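Local coordinates for alginate biosynthesis protein AlgX (Pseudomonas aeruginosa, PDB 4KNC) that takes part in the O-acetylation of the exopolysaccharide alginate and protects the polymer from degradation as it crosses the periplasm, at residues A[276-281]-A[307-312]; A[62-67]-A[115-120]. All coordinates share one frame; numbering follows the deposited sequence.

How the interactions relate
Both contacts join helices of the SGNH hydrolase-like domain and lie away from its active site, but at different depths. Interaction 1 is buried, its centre about 9 Å from the centre of the chain; interaction 2, about 16 Å from the chain centre, is only partly buried and ends in an exposed arginine. Their centres are about 18 Å apart, and the two meet where helix 61-76 packs on helix 307-316: Y310 and K307 of interaction 1 touch L67 and E66 of interaction 2. The chemistry follows depth. Leucine methyls, a phenyl ring and a tied-down glutamine amide fill 276-281/307-312, whereas 62-67/115-120 rests on an indole lying against an arginine chain, with a water at the indole nitrogen.

Interaction 1. Residues A[276-281]-A[307-312]; sequences SLLAYM and KSFYRQ
L278 reaches from helix 275-282 between F309 and Q312 of helix 307-316. Its CB points toward helix 307-316, and having CG anti to the carbonyl carbon (chi1 -70°) puts L278 CG 4.0 Å from F309 CE1. L278 CD2 lies 3.9 Å from F309 CE1, obliquely to the ring, and just as near Q312 CB; L278 CD1 meets the amide end of Q312, 3.5 Å from OE1. That amide is held by its own helix: Q312 NE2 donates to S308 O over 2.9 Å, a nearly straight bond (165°) that leaves the donor above the carbonyl plane. The bond fixes the turn of the amide and satisfies NE2, while OE1 faces the methyl. The axes of the two segments run nearly parallel (16°) and 10.9 Å apart, a gap spanned by side chains. Helix 275-282 lies on strand 237-240 of the parallel sheet in the SGNH hydrolase-like domain, touching it through S276, L277 and Y280; helix 307-316 packs beside it, and its R311 forms a salt bridge with E381 of the carbohydrate-binding module. L277 adds a second leucine, its CD2 in the plane of the F309 ring at 3.9 Å from CZ. F273 also packs against that ring.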
# COMPACT_ATOMS: atom_id res chain seq x y z
N SER A 276 3.07 -1.54 3.47
CA SER A 276 2.54 -1.02 4.73
C SER A 276 1.53 -1.97 5.35
O SER A 276 1.59 -2.28 6.54
CB SER A 276 1.92 0.37 4.52
OG SER A 276 1.26 0.80 5.69
N LEU A 277 0.59 -2.42 4.53
CA LEU A 277 -0.44 -3.34 5.00
C LEU A 277 0.15 -4.71 5.39
O LEU A 277 -0.25 -5.31 6.38
CB LEU A 277 -1.51 -3.50 3.91
CG LEU A 277 -2.65 -4.50 4.11
CD1 LEU A 277 -3.40 -4.22 5.40
CD2 LEU A 277 -3.59 -4.40 2.94
N LEU A 278 1.12 -5.20 4.61
CA LEU A 278 1.74 -6.48 4.96
C LEU A 278 2.50 -6.39 6.29
O LEU A 278 2.36 -7.25 7.15
CB LEU A 278 2.67 -6.96 3.83
CG LEU A 278 2.05 -7.43 2.51
CD1 LEU A 278 3.12 -8.04 1.57
CD2 LEU A 278 0.92 -8.45 2.76
N ALA A 279 3.29 -5.33 6.47
CA ALA A 279 4.02 -5.16 7.73
C ALA A 279 3.05 -5.03 8.90
O ALA A 279 3.23 -5.67 9.94
CB ALA A 279 4.95 -3.95 7.66
N TYR A 280 2.01 -4.21 8.72
CA TYR A 280 0.99 -4.04 9.76
C TYR A 280 0.31 -5.36 10.14
O TYR A 280 0.20 -5.69 11.33
CB TYR A 280 -0.08 -3.01 9.33
CG TYR A 280 -1.12 -2.76 10.40
CD1 TYR A 280 -0.75 -2.49 11.71
CD2 TYR A 280 -2.47 -2.79 10.09
CE1 TYR A 280 -1.71 -2.27 12.69
CE2 TYR A 280 -3.43 -2.56 11.06
CZ TYR A 280 -3.05 -2.30 12.35
OH TYR A 280 -4.01 -2.08 13.32
N MET A 281 -0.13 -6.13 9.15
CA MET A 281 -0.78 -7.41 9.46
C MET A 281 0.21 -8.50 9.88
O MET A 281 -0.21 -9.59 10.28
CB MET A 281 -1.63 -7.89 8.29
CG MET A 281 -2.68 -6.91 7.83
SD MET A 281 -4.07 -7.74 7.04
CE MET A 281 -3.30 -8.53 5.63
N LYS A 307 -0.44 -11.64 -7.53
CA LYS A 307 -0.85 -12.79 -6.73
C LYS A 307 -0.02 -13.01 -5.47
O LYS A 307 -0.53 -13.43 -4.42
CB LYS A 307 -0.89 -14.06 -7.59
CG LYS A 307 -2.02 -14.05 -8.61
CD LYS A 307 -2.25 -15.43 -9.20
N SER A 308 1.28 -12.71 -5.56
CA SER A 308 2.15 -12.87 -4.40
C SER A 308 1.79 -11.93 -3.25
O SER A 308 2.13 -12.20 -2.09
CB SER A 308 3.63 -12.74 -4.81
OG SER A 308 3.85 -11.53 -5.51
N PHE A 309 1.10 -10.83 -3.56
CA PHE A 309 0.55 -9.97 -2.51
C PHE A 309 -0.51 -10.70 -1.69
O PHE A 309 -0.44 -10.75 -0.45
CB PHE A 309 -0.05 -8.69 -3.08
CG PHE A 309 -0.82 -7.88 -2.07
CD1 PHE A 309 -0.16 -7.24 -1.04
CD2 PHE A 309 -2.19 -7.77 -2.15
CE1 PHE A 309 -0.85 -6.49 -0.10
CE2 PHE A 309 -2.90 -7.02 -1.20
CZ PHE A 309 -2.23 -6.38 -0.18
N TYR A 310 -1.49 -11.25 -2.39
CA TYR A 310 -2.60 -11.92 -1.72
C TYR A 310 -2.20 -13.22 -1.02
O TYR A 310 -2.75 -13.53 0.04
CB TYR A 310 -3.77 -12.12 -2.71
CG TYR A 310 -4.28 -10.78 -3.21
CD1 TYR A 310 -5.23 -10.07 -2.48
CD2 TYR A 310 -3.77 -10.21 -4.36
CE1 TYR A 310 -5.68 -8.82 -2.91
CE2 TYR A 310 -4.22 -8.97 -4.81
CZ TYR A 310 -5.17 -8.28 -4.08
OH TYR A 310 -5.61 -7.04 -4.52
N ARG A 311 -1.24 -13.95 -1.59
CA ARG A 311 -0.70 -15.13 -0.91
C ARG A 311 -0.10 -14.84 0.47
O ARG A 311 -0.04 -15.71 1.34
CB ARG A 311 0.34 -15.83 -1.79
CG ARG A 311 -0.25 -16.38 -3.07
CD ARG A 311 0.79 -17.15 -3.85
NE ARG A 311 1.22 -18.36 -3.16
CZ ARG A 311 2.23 -19.11 -3.59
NH1 ARG A 311 2.88 -18.76 -4.68
NH2 ARG A 311 2.58 -20.21 -2.93
N GLN A 312 0.37 -13.62 0.67
CA GLN A 312 0.81 -13.18 1.99
C GLN A 312 -0.37 -12.60 2.80
O GLN A 312 -0.61 -12.99 3.94
CB GLN A 312 1.92 -12.15 1.86
CG GLN A 312 3.19 -12.68 1.23
CD GLN A 312 4.17 -11.59 0.91
OE1 GLN A 312 4.89 -11.09 1.79
NE2 GLN A 312 4.21 -11.19 -0.36

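Interaction 2. Residues A[62-67]-A[115-120]; sequences EGWREL and LATIAR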
# COMPACT_ATOMS: atom_id res chain seq x y z
N GLU A 62 -9.54 -11.17 -12.13
CA GLU A 62 -8.82 -11.84 -11.06
C GLU A 62 -8.48 -10.87 -9.91
O GLU A 62 -8.60 -11.22 -8.73
CB GLU A 62 -7.55 -12.51 -11.61
CG GLU A 62 -6.59 -13.04 -10.54
CD GLU A 62 -7.16 -14.21 -9.73
OE1 GLU A 62 -8.23 -14.75 -10.09
OE2 GLU A 62 -6.53 -14.57 -8.71
N GLY A 63 -8.07 -9.66 -10.26
CA GLY A 63 -7.79 -8.64 -9.26
C GLY A 63 -9.00 -8.32 -8.42
O GLY A 63 -8.91 -8.23 -7.19
N TRP A 64 -10.15 -8.16 -9.08
CA TRP A 64 -11.39 -7.87 -8.35
C TRP A 64 -11.80 -9.02 -7.43
O TRP A 64 -12.26 -8.79 -6.30
CB TRP A 64 -12.52 -7.45 -9.30
CG TRP A 64 -12.22 -6.12 -9.94
CD1 TRP A 64 -11.98 -5.89 -11.26
CD2 TRP A 64 -12.08 -4.85 -9.28
NE1 TRP A 64 -11.72 -4.55 -11.47
CE2 TRP A 64 -11.78 -3.89 -10.27
CE3 TRP A 64 -12.19 -4.43 -7.95
CZ2 TRP A 64 -11.58 -2.54 -9.97
CZ3 TRP A 64 -12.01 -3.10 -7.66
CH2 TRP A 64 -11.70 -2.17 -8.66
N ARG A 65 -11.59 -10.26 -7.89
CA ARG A 65 -11.84 -11.42 -7.04
C ARG A 65 -10.92 -11.46 -5.82
O ARG A 65 -11.35 -11.76 -4.71
CB ARG A 65 -11.72 -12.73 -7.82
CG ARG A 65 -12.88 -13.00 -8.76
CD ARG A 65 -12.88 -14.43 -9.24
NE ARG A 65 -11.62 -14.81 -9.85
CZ ARG A 65 -11.36 -14.69 -11.15
NH1 ARG A 65 -12.28 -14.21 -11.97
NH2 ARG A 65 -10.18 -15.07 -11.62
N GLU A 66 -9.64 -11.15 -6.03
CA GLU A 66 -8.68 -11.16 -4.93
C GLU A 66 -9.02 -10.06 -3.91
O GLU A 66 -8.90 -10.26 -2.70
CB GLU A 66 -7.25 -11.00 -5.46
CG GLU A 66 -6.70 -12.26 -6.17
CD GLU A 66 -5.36 -12.01 -6.85
OE1 GLU A 66 -5.27 -11.03 -7.61
OE2 GLU A 66 -4.40 -12.78 -6.62
N LEU A 67 -9.45 -8.91 -4.42
CA LEU A 67 -9.81 -7.80 -3.54
C LEU A 67 -11.01 -8.19 -2.69
O LEU A 67 -11.00 -7.99 -1.47
CB LEU A 67 -10.05 -6.52 -4.33
CG LEU A 67 -8.77 -5.77 -4.76
CD1 LEU A 67 -9.02 -4.77 -5.86
CD2 LEU A 67 -8.13 -5.09 -3.56
N LEU A 115 -14.46 6.63 -11.95
CA LEU A 115 -15.70 6.43 -11.18
C LEU A 115 -16.21 5.00 -11.25
O LEU A 115 -16.67 4.43 -10.24
CB LEU A 115 -16.79 7.40 -11.66
CG LEU A 115 -16.56 8.85 -11.23
CD1 LEU A 115 -17.52 9.75 -11.96
CD2 LEU A 115 -16.71 8.98 -9.71
N ALA A 116 -16.11 4.41 -12.45
CA ALA A 116 -16.43 2.99 -12.63
C ALA A 116 -15.59 2.10 -11.71
O ALA A 116 -16.10 1.14 -11.12
CB ALA A 116 -16.24 2.59 -14.10
N THR A 117 -14.31 2.44 -11.57
CA THR A 117 -13.41 1.69 -10.69
C THR A 117 -13.79 1.80 -9.21
O THR A 117 -13.79 0.81 -8.47
CB THR A 117 -11.94 2.15 -10.90
OG1 THR A 117 -11.54 1.85 -12.24
CG2 THR A 117 -10.99 1.46 -9.92
N ILE A 118 -14.11 3.02 -8.79
CA ILE A 118 -14.68 3.26 -7.46
C ILE A 118 -15.90 2.36 -7.20
O ILE A 118 -16.03 1.74 -6.13
CB ILE A 118 -15.12 4.74 -7.34
CG1 ILE A 118 -13.90 5.66 -7.40
CG2 ILE A 118 -15.89 4.97 -6.06
CD1 ILE A 118 -12.81 5.32 -6.39
N ALA A 119 -16.79 2.29 -8.19
CA ALA A 119 -17.97 1.43 -8.09
C ALA A 119 -17.57 -0.03 -7.93
O ALA A 119 -18.19 -0.77 -7.15
CB ALA A 119 -18.87 1.60 -9.30
N ARG A 120 -16.53 -0.46 -8.64
CA ARG A 120 -16.08 -1.85 -8.49
C ARG A 120 -15.50 -2.14 -7.10
O ARG A 120 -15.74 -3.21 -6.53
CB ARG A 120 -15.10 -2.23 -9.61
CG ARG A 120 -15.76 -2.25 -10.97
CD ARG A 120 -14.87 -2.82 -12.06
NE ARG A 120 -15.60 -2.89 -13.33
CZ ARG A 120 -15.13 -3.41 -14.46
NH1 ARG A 120 -13.91 -3.91 -14.51
NH2 ARG A 120 -15.89 -3.41 -15.55
O HOH W 1 -11.24 -2.56 -13.61
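W64 and R120 carry most of this contact, the indole of W64 lying against the aliphatic part of the arginine. R120 CB sits over one face of the six-membered ring, 3.5 Å from its centroid and 12° off the normal, a CH-pi contact. Beyond CG the arginine runs extended (chi3 176°) across the indole as far as its nitrogen, bringing R120 CD to 3.6 Å from W64 NE1. The guanidinium is turned almost upright to the indole, with 81° between the planes, and W64 NE1 lies at its edge, near the guanidinium plane. A water takes a hydrogen bond from W64 NE1 at 3.0 Å and a weak one from R120 NH1 at 3.1 Å. The indole thus carries helix 61-76 onto helix 107-123. Both helices belong to the SGNH hydrolase-like domain; T117 and I118 set helix 107-123 on Y85 of strand 80-85, an outermost strand of its parallel sheet. At the far end of the indole, T117 CG2 approaches W64 CH2 in the ring plane at 3.9 Å. The T117 hydroxyl is engaged elsewhere, bonded to N113 O one turn back in the same helix. F121 meets W64 edge-to-face.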